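Local coordinates for regulator of G-protein signalling 3 isoform 1 (Homo sapiens, PDB 2F5Y) that probably regulates G-protein signalling as an RGS family member, its PDZ domain being a module that probably binds the C-terminal tails of partner proteins, at residues P25-V31 with L42-V48; R3-I9 with I75-R81; D14-F18 with V31-A37. One frame throughout, in Å; residues are numbered along the deposited sequence.

Contact 1. Residues P25-V31 with L42-V48; sequences PVRVQAV and LQQLDTV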
loop_
_atom_site.group_PDB
_atom_site.type_symbol
_atom_site.label_atom_id
_atom_site.label_comp_id
_atom_site.label_asym_id
_atom_site.label_seq_id
_atom_site.Cartn_x
_atom_site.Cartn_y
_atom_site.Cartn_z
ATOM N N PRO A 25 11.609 4.437 -2.974
ATOM C CA PRO A 25 10.415 3.688 -2.607
ATOM C C PRO A 25 9.243 3.802 -3.573
ATOM O O PRO A 25 9.212 4.647 -4.467
ATOM C CB PRO A 25 10.028 4.312 -1.263
ATOM C CG PRO A 25 10.443 5.735 -1.393
ATOM C CD PRO A 25 11.589 5.790 -2.386
ATOM N N VAL A 26 8.278 2.933 -3.354
ATOM C CA VAL A 26 7.079 2.868 -4.141
ATOM C C VAL A 26 6.086 3.848 -3.536
ATOM O O VAL A 26 6.086 4.079 -2.332
ATOM C CB VAL A 26 6.543 1.408 -4.149
ATOM C CG1 VAL A 26 5.239 1.289 -4.939
ATOM C CG2 VAL A 26 7.644 0.442 -4.686
ATOM N N ARG A 27 5.281 4.468 -4.380
ATOM C CA ARG A 27 4.270 5.441 -3.922
ATOM C C ARG A 27 2.879 4.978 -4.334
ATOM O O ARG A 27 2.713 4.285 -5.336
ATOM C CB ARG A 27 4.551 6.821 -4.520
ATOM C CG ARG A 27 3.828 7.946 -3.806
ATOM C CD ARG A 27 4.025 9.292 -4.509
ATOM N NE ARG A 27 3.068 9.475 -5.593
ATOM C CZ ARG A 27 3.163 10.395 -6.547
ATOM N NH1 ARG A 27 4.181 11.239 -6.560
ATOM N NH2 ARG A 27 2.233 10.469 -7.492
ATOM N N VAL A 28 1.875 5.356 -3.560
ATOM C CA VAL A 28 0.487 5.052 -3.922
ATOM C C VAL A 28 0.041 6.049 -4.984
ATOM O O VAL A 28 0.101 7.267 -4.778
ATOM C CB VAL A 28 -0.440 5.109 -2.704
ATOM C CG1 VAL A 28 -1.884 4.766 -3.111
ATOM C CG2 VAL A 28 0.063 4.153 -1.604
ATOM N N GLN A 29 -0.376 5.521 -6.135
ATOM C CA GLN A 29 -0.851 6.340 -7.238
ATOM C C GLN A 29 -2.251 6.821 -6.939
ATOM O O GLN A 29 -2.524 8.005 -6.977
ATOM C CB GLN A 29 -0.909 5.549 -8.547
ATOM C CG GLN A 29 0.156 5.843 -9.546
ATOM C CD GLN A 29 0.096 7.225 -10.204
ATOM O OE1 GLN A 29 -0.455 8.200 -9.671
ATOM N NE2 GLN A 29 0.708 7.309 -11.378
ATOM N N ALA A 30 -3.135 5.868 -6.686
ATOM C CA ALA A 30 -4.541 6.145 -6.459
ATOM C C ALA A 30 -5.141 5.051 -5.602
ATOM O O ALA A 30 -4.507 4.012 -5.324
ATOM C CB ALA A 30 -5.307 6.268 -7.802
ATOM N N VAL A 31 -6.369 5.318 -5.187
ATOM C CA VAL A 31 -7.133 4.476 -4.291
ATOM C C VAL A 31 -8.527 4.463 -4.911
ATOM O O VAL A 31 -9.024 5.513 -5.294
ATOM C CB VAL A 31 -7.148 5.111 -2.862
ATOM C CG1 VAL A 31 -8.395 4.759 -2.114
ATOM C CG2 VAL A 31 -5.900 4.694 -2.060
ATOM N N LEU A 42 -5.892 4.396 3.365
ATOM C CA LEU A 42 -4.831 4.690 2.396
ATOM C C LEU A 42 -5.232 5.888 1.530
ATOM O O LEU A 42 -6.411 6.141 1.314
ATOM C CB LEU A 42 -4.577 3.472 1.511
ATOM C CG LEU A 42 -3.222 3.324 0.828
ATOM C CD1 LEU A 42 -2.135 3.105 1.854
ATOM C CD2 LEU A 42 -3.279 2.176 -0.154
ATOM N N GLN A 43 -4.253 6.648 1.070
ATOM C CA GLN A 43 -4.533 7.762 0.188
ATOM C C GLN A 43 -3.366 7.995 -0.746
ATOM O O GLN A 43 -2.249 7.563 -0.485
ATOM C CB GLN A 43 -4.867 9.029 0.982
ATOM C CG GLN A 43 -3.727 9.584 1.798
ATOM C CD GLN A 43 -4.155 10.764 2.636
ATOM O OE1 GLN A 43 -5.193 10.722 3.286
ATOM N NE2 GLN A 43 -3.352 11.827 2.628
ATOM N N GLN A 44 -3.655 8.677 -1.847
ATOM C CA GLN A 44 -2.654 8.952 -2.858
ATOM C C GLN A 44 -1.501 9.763 -2.269
ATOM O O GLN A 44 -1.703 10.526 -1.321
ATOM C CB GLN A 44 -3.292 9.674 -4.045
ATOM C CG GLN A 44 -3.774 11.063 -3.742
ATOM C CD GLN A 44 -4.690 11.600 -4.831
ATOM O OE1 GLN A 44 -5.791 11.084 -5.048
ATOM N NE2 GLN A 44 -4.238 12.646 -5.519
ATOM N N LEU A 45 -0.309 9.584 -2.854
ATOM C CA LEU A 45 0.956 10.191 -2.396
ATOM C C LEU A 45 1.571 9.486 -1.191
ATOM O O LEU A 45 2.714 9.785 -0.821
ATOM C CB LEU A 45 0.843 11.700 -2.107
ATOM C CG LEU A 45 1.115 12.707 -3.228
ATOM C CD1 LEU A 45 2.505 12.527 -3.811
ATOM C CD2 LEU A 45 0.056 12.584 -4.298
ATOM N N ASP A 46 0.846 8.559 -0.573
ATOM C CA ASP A 46 1.433 7.775 0.510
ATOM C C ASP A 46 2.673 7.032 0.004
ATOM O O ASP A 46 2.603 6.310 -0.988
ATOM C CB ASP A 46 0.434 6.758 1.053
ATOM C CG ASP A 46 -0.626 7.379 1.935
ATOM O OD1 ASP A 46 -0.515 8.574 2.288
ATOM O OD2 ASP A 46 -1.575 6.644 2.274
ATOM N N THR A 47 3.801 7.206 0.680
ATOM C CA THR A 47 5.025 6.483 0.316
ATOM C C THR A 47 5.103 5.250 1.207
ATOM O O THR A 47 4.882 5.339 2.404
ATOM C CB THR A 47 6.292 7.377 0.439
ATOM O OG1 THR A 47 6.145 8.527 -0.404
ATOM C CG2 THR A 47 7.556 6.641 0.020
ATOM N N VAL A 48 5.407 4.106 0.601
ATOM C CA VAL A 48 5.338 2.815 1.265
ATOM C C VAL A 48 6.698 2.428 1.832
ATOM O O VAL A 48 7.690 2.299 1.106
ATOM C CB VAL A 48 4.847 1.712 0.308
ATOM C CG1 VAL A 48 4.537 0.436 1.096
ATOM C CG2 VAL A 48 3.610 2.169 -0.462
HETATM O O HOH W 1 8.416 1.081 -1.244
HETATM O O HOH W 2 -6.927 8.648 -5.187
#

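Contact 2. Residues R3-I9 with I75-R81; sequences RYRQITI and IILLVWR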
loop_
_atom_site.group_PDB
_atom_site.type_symbol
_atom_site.label_atom_id
_atom_site.label_comp_id
_atom_site.label_asym_id
_atom_site.label_seq_id
_atom_site.Cartn_x
_atom_site.Cartn_y
_atom_site.Cartn_z
ATOM N N ARG A 3 4.115 12.535 8.323
ATOM C CA ARG A 3 3.980 11.522 9.374
ATOM C C ARG A 3 3.920 10.076 8.881
ATOM O O ARG A 3 3.892 9.811 7.678
ATOM C CB ARG A 3 2.725 11.825 10.194
ATOM C CG ARG A 3 1.437 11.270 9.605
ATOM C CD ARG A 3 0.312 11.253 10.618
ATOM N NE ARG A 3 -0.106 12.597 11.006
ATOM C CZ ARG A 3 -1.232 12.871 11.661
ATOM N NH1 ARG A 3 -1.527 14.128 11.976
ATOM N NH2 ARG A 3 -2.075 11.898 12.004
ATOM N N TYR A 4 3.884 9.153 9.840
ATOM C CA TYR A 4 3.769 7.728 9.578
ATOM C C TYR A 4 2.388 7.224 9.997
ATOM O O TYR A 4 1.929 7.491 11.107
ATOM C CB TYR A 4 4.808 6.932 10.363
ATOM C CG TYR A 4 6.248 7.362 10.212
ATOM C CD1 TYR A 4 6.782 8.379 11.003
ATOM C CD2 TYR A 4 7.092 6.720 9.314
ATOM C CE1 TYR A 4 8.106 8.756 10.888
ATOM C CE2 TYR A 4 8.424 7.089 9.189
ATOM C CZ TYR A 4 8.925 8.103 9.967
ATOM O OH TYR A 4 10.242 8.445 9.828
ATOM N N ARG A 5 1.748 6.471 9.112
ATOM C CA ARG A 5 0.501 5.806 9.417
ATOM C C ARG A 5 0.632 4.326 9.097
ATOM O O ARG A 5 1.241 3.933 8.100
ATOM C CB ARG A 5 -0.656 6.411 8.607
ATOM C CG ARG A 5 -0.961 7.889 8.916
ATOM C CD ARG A 5 -1.565 8.116 10.300
ATOM N NE ARG A 5 -2.983 7.761 10.391
ATOM C CZ ARG A 5 -3.475 6.627 10.901
ATOM N NH1 ARG A 5 -4.792 6.445 10.923
ATOM N NH2 ARG A 5 -2.679 5.667 11.386
ATOM N N GLN A 6 0.063 3.503 9.963
ATOM C CA GLN A 6 -0.052 2.090 9.701
ATOM C C GLN A 6 -1.482 1.826 9.214
ATOM O O GLN A 6 -2.435 2.120 9.925
ATOM C CB GLN A 6 0.227 1.316 10.981
ATOM C CG GLN A 6 0.024 -0.179 10.852
ATOM C CD GLN A 6 0.181 -0.873 12.170
ATOM O OE1 GLN A 6 -0.742 -0.885 12.986
ATOM N NE2 GLN A 6 1.359 -1.441 12.403
ATOM N N ILE A 7 -1.616 1.258 8.021
ATOM C CA ILE A 7 -2.906 1.057 7.366
ATOM C C ILE A 7 -3.111 -0.446 7.155
ATOM O O ILE A 7 -2.279 -1.098 6.507
ATOM C CB ILE A 7 -2.932 1.745 5.979
ATOM C CG1 ILE A 7 -2.564 3.233 6.085
ATOM C CG2 ILE A 7 -4.308 1.569 5.292
ATOM C CD1 ILE A 7 -3.531 4.072 6.889
ATOM N N THR A 8 -4.216 -0.982 7.687
ATOM C CA THR A 8 -4.517 -2.428 7.630
ATOM C C THR A 8 -5.660 -2.661 6.638
ATOM O O THR A 8 -6.778 -2.211 6.850
ATOM C CB THR A 8 -4.921 -3.012 9.031
ATOM O OG1 THR A 8 -3.837 -2.863 9.962
ATOM C CG2 THR A 8 -5.267 -4.488 8.932
ATOM N N ILE A 9 -5.372 -3.368 5.554
ATOM C CA ILE A 9 -6.336 -3.536 4.486
ATOM C C ILE A 9 -6.611 -5.001 4.300
ATOM O O ILE A 9 -5.755 -5.718 3.800
ATOM C CB ILE A 9 -5.818 -3.009 3.158
ATOM C CG1 ILE A 9 -5.212 -1.618 3.333
ATOM C CG2 ILE A 9 -6.960 -3.025 2.120
ATOM C CD1 ILE A 9 -4.324 -1.195 2.171
ATOM N N ILE A 75 -3.158 -6.995 4.118
ATOM C CA ILE A 75 -1.858 -6.369 4.167
ATOM C C ILE A 75 -1.896 -5.309 5.258
ATOM O O ILE A 75 -2.929 -4.700 5.520
ATOM C CB ILE A 75 -1.442 -5.727 2.813
ATOM C CG1 ILE A 75 -2.485 -4.717 2.321
ATOM C CG2 ILE A 75 -1.191 -6.806 1.761
ATOM C CD1 ILE A 75 -2.018 -3.883 1.096
ATOM N N ILE A 76 -0.761 -5.128 5.920
ATOM C CA ILE A 76 -0.565 -4.019 6.836
ATOM C C ILE A 76 0.577 -3.230 6.239
ATOM O O ILE A 76 1.690 -3.743 6.129
ATOM C CB ILE A 76 -0.182 -4.481 8.240
ATOM C CG1 ILE A 76 -1.184 -5.513 8.748
ATOM C CG2 ILE A 76 -0.115 -3.277 9.185
ATOM C CD1 ILE A 76 -0.649 -6.353 9.906
ATOM N N LEU A 77 0.288 -2.007 5.806
ATOM C CA LEU A 77 1.301 -1.145 5.217
ATOM C C LEU A 77 1.637 -0.062 6.201
ATOM O O LEU A 77 0.743 0.530 6.790
ATOM C CB LEU A 77 0.781 -0.459 3.967
ATOM C CG LEU A 77 0.329 -1.296 2.787
ATOM C CD1 LEU A 77 -0.198 -0.321 1.700
ATOM C CD2 LEU A 77 1.487 -2.166 2.272
ATOM N N LEU A 78 2.925 0.195 6.385
ATOM C CA LEU A 78 3.343 1.392 7.059
ATOM C C LEU A 78 3.693 2.417 5.977
ATOM O O LEU A 78 4.545 2.173 5.131
ATOM C CB LEU A 78 4.534 1.125 7.963
ATOM C CG LEU A 78 4.877 2.346 8.805
ATOM C CD1 LEU A 78 3.896 2.462 9.960
ATOM C CD2 LEU A 78 6.295 2.244 9.280
ATOM N N VAL A 79 3.022 3.562 6.011
ATOM C CA VAL A 79 3.262 4.613 5.042
ATOM C C VAL A 79 3.726 5.906 5.681
ATOM O O VAL A 79 3.503 6.163 6.857
ATOM C CB VAL A 79 2.021 4.901 4.183
ATOM C CG1 VAL A 79 1.595 3.621 3.469
ATOM C CG2 VAL A 79 0.900 5.468 5.023
ATOM N N TRP A 80 4.374 6.706 4.848
ATOM C CA TRP A 80 4.859 8.024 5.180
ATOM C C TRP A 80 4.039 8.988 4.337
ATOM O O TRP A 80 3.991 8.841 3.108
ATOM C CB TRP A 80 6.338 8.076 4.788
ATOM C CG TRP A 80 7.165 9.117 5.440
ATOM C CD1 TRP A 80 7.216 9.427 6.772
ATOM C CD2 TRP A 80 8.114 9.972 4.789
ATOM N NE1 TRP A 80 8.126 10.439 6.984
ATOM C CE2 TRP A 80 8.695 10.788 5.785
ATOM C CE3 TRP A 80 8.522 10.132 3.455
ATOM C CZ2 TRP A 80 9.674 11.748 5.491
ATOM C CZ3 TRP A 80 9.493 11.081 3.159
ATOM C CH2 TRP A 80 10.054 11.884 4.173
ATOM N N ARG A 81 3.375 9.946 4.976
ATOM C CA ARG A 81 2.561 10.930 4.239
ATOM C C ARG A 81 2.704 12.352 4.748
ATOM O O ARG A 81 3.041 12.584 5.905
ATOM C CB ARG A 81 1.067 10.544 4.245
ATOM C CG ARG A 81 0.312 10.816 5.537
ATOM C CD ARG A 81 -1.220 10.561 5.454
ATOM N NE ARG A 81 -1.571 9.209 4.997
ATOM C CZ ARG A 81 -2.667 8.522 5.346
ATOM N NH1 ARG A 81 -3.568 9.000 6.200
ATOM N NH2 ARG A 81 -2.854 7.317 4.834
#

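Contact 3. Residues D14-F18 with V31-A37; sequences DGFGF and VDSGGPA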
loop_
_atom_site.group_PDB
_atom_site.type_symbol
_atom_site.label_atom_id
_atom_site.label_comp_id
_atom_site.label_asym_id
_atom_site.label_seq_id
_atom_site.Cartn_x
_atom_site.Cartn_y
_atom_site.Cartn_z
ATOM N N ASP A 14 -11.898 -7.998 -5.288
ATOM C CA ASP A 14 -10.902 -7.937 -6.352
ATOM C C ASP A 14 -9.646 -7.228 -5.859
ATOM O O ASP A 14 -9.298 -6.132 -6.311
ATOM C CB ASP A 14 -11.485 -7.249 -7.591
ATOM C CG ASP A 14 -10.705 -7.569 -8.863
ATOM O OD1 ASP A 14 -9.507 -7.223 -8.942
ATOM O OD2 ASP A 14 -11.295 -8.162 -9.793
ATOM N N GLY A 15 -8.961 -7.862 -4.919
ATOM C CA GLY A 15 -7.726 -7.313 -4.403
ATOM C C GLY A 15 -7.970 -6.242 -3.361
ATOM O O GLY A 15 -8.951 -6.293 -2.636
ATOM N N PHE A 16 -7.074 -5.262 -3.313
ATOM C CA PHE A 16 -7.021 -4.281 -2.229
ATOM C C PHE A 16 -7.412 -2.861 -2.637
ATOM O O PHE A 16 -7.390 -1.960 -1.803
ATOM C CB PHE A 16 -5.609 -4.280 -1.614
ATOM C CG PHE A 16 -5.175 -5.636 -1.098
ATOM C CD1 PHE A 16 -4.554 -6.544 -1.939
ATOM C CD2 PHE A 16 -5.414 -6.002 0.221
ATOM C CE1 PHE A 16 -4.166 -7.789 -1.477
ATOM C CE2 PHE A 16 -5.024 -7.243 0.701
ATOM C CZ PHE A 16 -4.405 -8.140 -0.145
ATOM N N GLY A 17 -7.728 -2.652 -3.909
ATOM C CA GLY A 17 -8.332 -1.398 -4.376
ATOM C C GLY A 17 -7.435 -0.170 -4.409
ATOM O O GLY A 17 -7.878 0.940 -4.098
ATOM N N PHE A 18 -6.173 -0.359 -4.776
ATOM C CA PHE A 18 -5.264 0.769 -4.989
ATOM C C PHE A 18 -4.177 0.477 -6.010
ATOM O O PHE A 18 -3.882 -0.684 -6.308
ATOM C CB PHE A 18 -4.633 1.240 -3.677
ATOM C CG PHE A 18 -3.590 0.305 -3.111
ATOM C CD1 PHE A 18 -3.961 -0.778 -2.321
ATOM C CD2 PHE A 18 -2.234 0.532 -3.332
ATOM C CE1 PHE A 18 -3.003 -1.623 -1.792
ATOM C CE2 PHE A 18 -1.269 -0.330 -2.804
ATOM C CZ PHE A 18 -1.656 -1.387 -2.025
ATOM N N VAL A 31 -6.369 5.318 -5.187
ATOM C CA VAL A 31 -7.133 4.476 -4.291
ATOM C C VAL A 31 -8.527 4.463 -4.911
ATOM O O VAL A 31 -9.024 5.513 -5.294
ATOM C CB VAL A 31 -7.148 5.111 -2.862
ATOM C CG1 VAL A 31 -8.395 4.759 -2.114
ATOM C CG2 VAL A 31 -5.900 4.694 -2.060
ATOM N N ASP A 32 -9.137 3.288 -5.042
ATOM C CA ASP A 32 -10.437 3.174 -5.692
ATOM C C ASP A 32 -11.528 3.644 -4.746
ATOM O O ASP A 32 -11.513 3.318 -3.561
ATOM C CB ASP A 32 -10.716 1.726 -6.106
ATOM C CG ASP A 32 -9.610 1.131 -6.975
ATOM O OD1 ASP A 32 -8.568 1.795 -7.187
ATOM O OD2 ASP A 32 -9.790 -0.010 -7.450
ATOM N N SER A 33 -12.477 4.407 -5.263
ATOM C CA SER A 33 -13.551 4.932 -4.421
ATOM C C SER A 33 -14.399 3.802 -3.839
ATOM O O SER A 33 -15.021 3.037 -4.573
ATOM C CB SER A 33 -14.438 5.922 -5.181
ATOM O OG SER A 33 -14.750 7.016 -4.336
ATOM N N GLY A 34 -14.393 3.698 -2.515
ATOM C CA GLY A 34 -15.147 2.676 -1.806
ATOM C C GLY A 34 -14.520 1.291 -1.806
ATOM O O GLY A 34 -15.188 0.328 -1.461
ATOM N N GLY A 35 -13.248 1.175 -2.186
ATOM C CA GLY A 35 -12.557 -0.120 -2.183
ATOM C C GLY A 35 -11.930 -0.378 -0.829
ATOM O O GLY A 35 -11.974 0.490 0.036
ATOM N N PRO A 36 -11.316 -1.565 -0.642
ATOM C CA PRO A 36 -10.679 -1.887 0.631
ATOM C C PRO A 36 -9.717 -0.823 1.142
ATOM O O PRO A 36 -9.786 -0.467 2.305
ATOM C CB PRO A 36 -9.944 -3.186 0.326
ATOM C CG PRO A 36 -10.732 -3.809 -0.758
ATOM C CD PRO A 36 -11.193 -2.684 -1.599
ATOM N N ALA A 37 -8.839 -0.312 0.277
ATOM C CA ALA A 37 -7.800 0.636 0.681
ATOM C C ALA A 37 -8.347 2.008 1.109
ATOM O O ALA A 37 -7.874 2.585 2.085
ATOM C CB ALA A 37 -6.783 0.801 -0.430
HETATM O O HOH W 3 -9.760 1.437 -2.521
#

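Contact 1. Residues P25-V31 with L42-V48
Over one face of the Arg27 guanidinium lies the methyl CD1 of Leu45, set toward the rim of the group and 3.5 Å from Arg27 CZ. The two side chains run side by side, pointing the same way; the arginine reaches this place with CG anti to the backbone N (chi1 -163°), while its CG rests 3.5 Å from Asp46 O. Another flat group, the Asp46 carboxylate, is met from above its plane by Gln43 N, which bonds OD2 at 2.9 Å across the type II turn Gln43-Asp46. With an alanine at Arg27 the guanidinium over Leu45 CD1 is gone, which would probably uncover that methyl and let the leucine side chain turn.

Backbone bonds join the segments: Val48 N to Val26 O, Val28 N to Asp46 O at 2.8 Å, and Leu45 N to Val28 O. Among the side chains, Val28 CG2 packs on Asp46 CB (3.7 Å) and Leu42 CD2, and Val31 CG2 approaches Leu42 CB. Pro25 CG, after a cis peptide bond, meets Thr47 CG2 at 3.3 Å.

Strand 27-31 also pairs with strand 18-21, where Gln29 and Ala30 form a classic bulge opposite Thr19. Asp46 OD2 is salt-bridged to Arg81 of strand 74-81, while Leu42 also packs on Ala37 of helix 36-40.

Contact 2. Residues R3-I9 with I75-R81
Arg3 through Ile9 pair in full with Ile75 through Arg81, so that the first and last strands of the PDZ domain lie antiparallel, their local axes 4.6 Å apart at closest. Eight backbone hydrogen bonds, two at each of the pairs Arg3-Arg81, Arg5-Val79, Ile7-Leu77 and Ile9-Ile75, hold them; Ile7 N to Leu77 O is nearly straight at 2.8 Å. At the non-hydrogen-bonded pairs, CA-H...O contacts fill in, such as Trp80 CA to Arg3 O (3.2 Å).

Apolar packing on the face turned to the domain interior is carried by Ile9, Ile75 and Leu77. Ile9 and Ile75 lie side by side with their CD1 methyls 3.7 Å apart, and Ile9 CD1 also nears Leu77 CD1; Ile9 further packs on Pro36, Ala37 and Ala40 of helix 36-40, and Ile75 on Phe18. On the other face, Gln6 runs alongside Ile76, its CG 3.5 Å from Ile76 CG2.

An oblique aromatic pair lies on this second face near the chain ends. Trp80 CD1 sits over one face of the Tyr4 ring, 3.6 Å from CE2 and toward the ring's rim, the planes 43° apart; the indole swings there because its CG stands anti to the backbone N (chi1 -159°).

Charge gathers on the inner face, where Arg81 NH2 is gripped by Asp46 and by Gly41 O. That grip would probably offset the nearness of Arg5, whose aliphatic CG lies over one face of the Arg81 guanidinium, 3.9 Å from NH1.

Contact 3. Residues D14-F18 with V31-A37
Gly17 and Asp32 are joined by an almost linear hydrogen bond, Asp32 N to Gly17 O at 2.8 Å with an angle of 178° at the hydrogen, the donor lying 35° from the carbonyl plane. A water donates a bond to Asp32 O and also sits at Gly17 O, there at a doubtfully short distance. Asp32 OD2 lies 3.7 Å from Gly17 CA. Phe16 O faces the start of helix 36-40: Ala37 N donates a weak bond to it, strongly bent at the hydrogen, while Pro36 CB touches the same oxygen at 3.5 Å. The proline ring continues across to Gly15 O with its CG.

Apolar contact is added by Phe18. Its CG stands between the backbone N and the carbonyl carbon (chi1 72°), a placing that brings CD1 to 3.7 Å from Ala37 CB, and its CB lies 4.0 Å from Val31 CG2 in a non-hydrogen-bonded antiparallel pair. Phe16 O lies in the plane of the Phe18 ring, at its edge.

Further out, glycine suits the loop: Gly17 has a positive phi, and a side chain there would run into Pro36 CD. On the opposite segment, the type II turn Asp32-Gly35 ends with Gly35 at the N-cap, and Glu38 accepts a bond from Gly34 N. Phe16 and Phe18 both reach Ile75 and Ile68, the latter on helix 61-69.

Gly15-Phe16-Gly17-Phe18 corresponds to the GLGF loop of PDZ domains, here in the form GFGF, leading into strand 18-21. As in relatives, its backbone amides probably receive the C-terminal carboxylate of a bound peptide.

Overall arrangement
From the N terminus, strand 3-10 waits almost the whole chain for its partner, 74-81, so contact 2 closes the longest loop and brings the two ends of the domain together. The other two contacts lie within that span. Residues 14-18 are met by 31-37 in contact 3, but before that loop closes, 25-31 has begun the one that 42-48 completes in contact 1; the two therefore cross, sharing Val31. Helix 36-40 starts within contact 3 and leads on to Leu42, whose N probably bonds Ala37 O. Strand 47-51 then carries contact 1 into the sheet of contact 2, tying the small sheet 18-21/27-31 to the larger one.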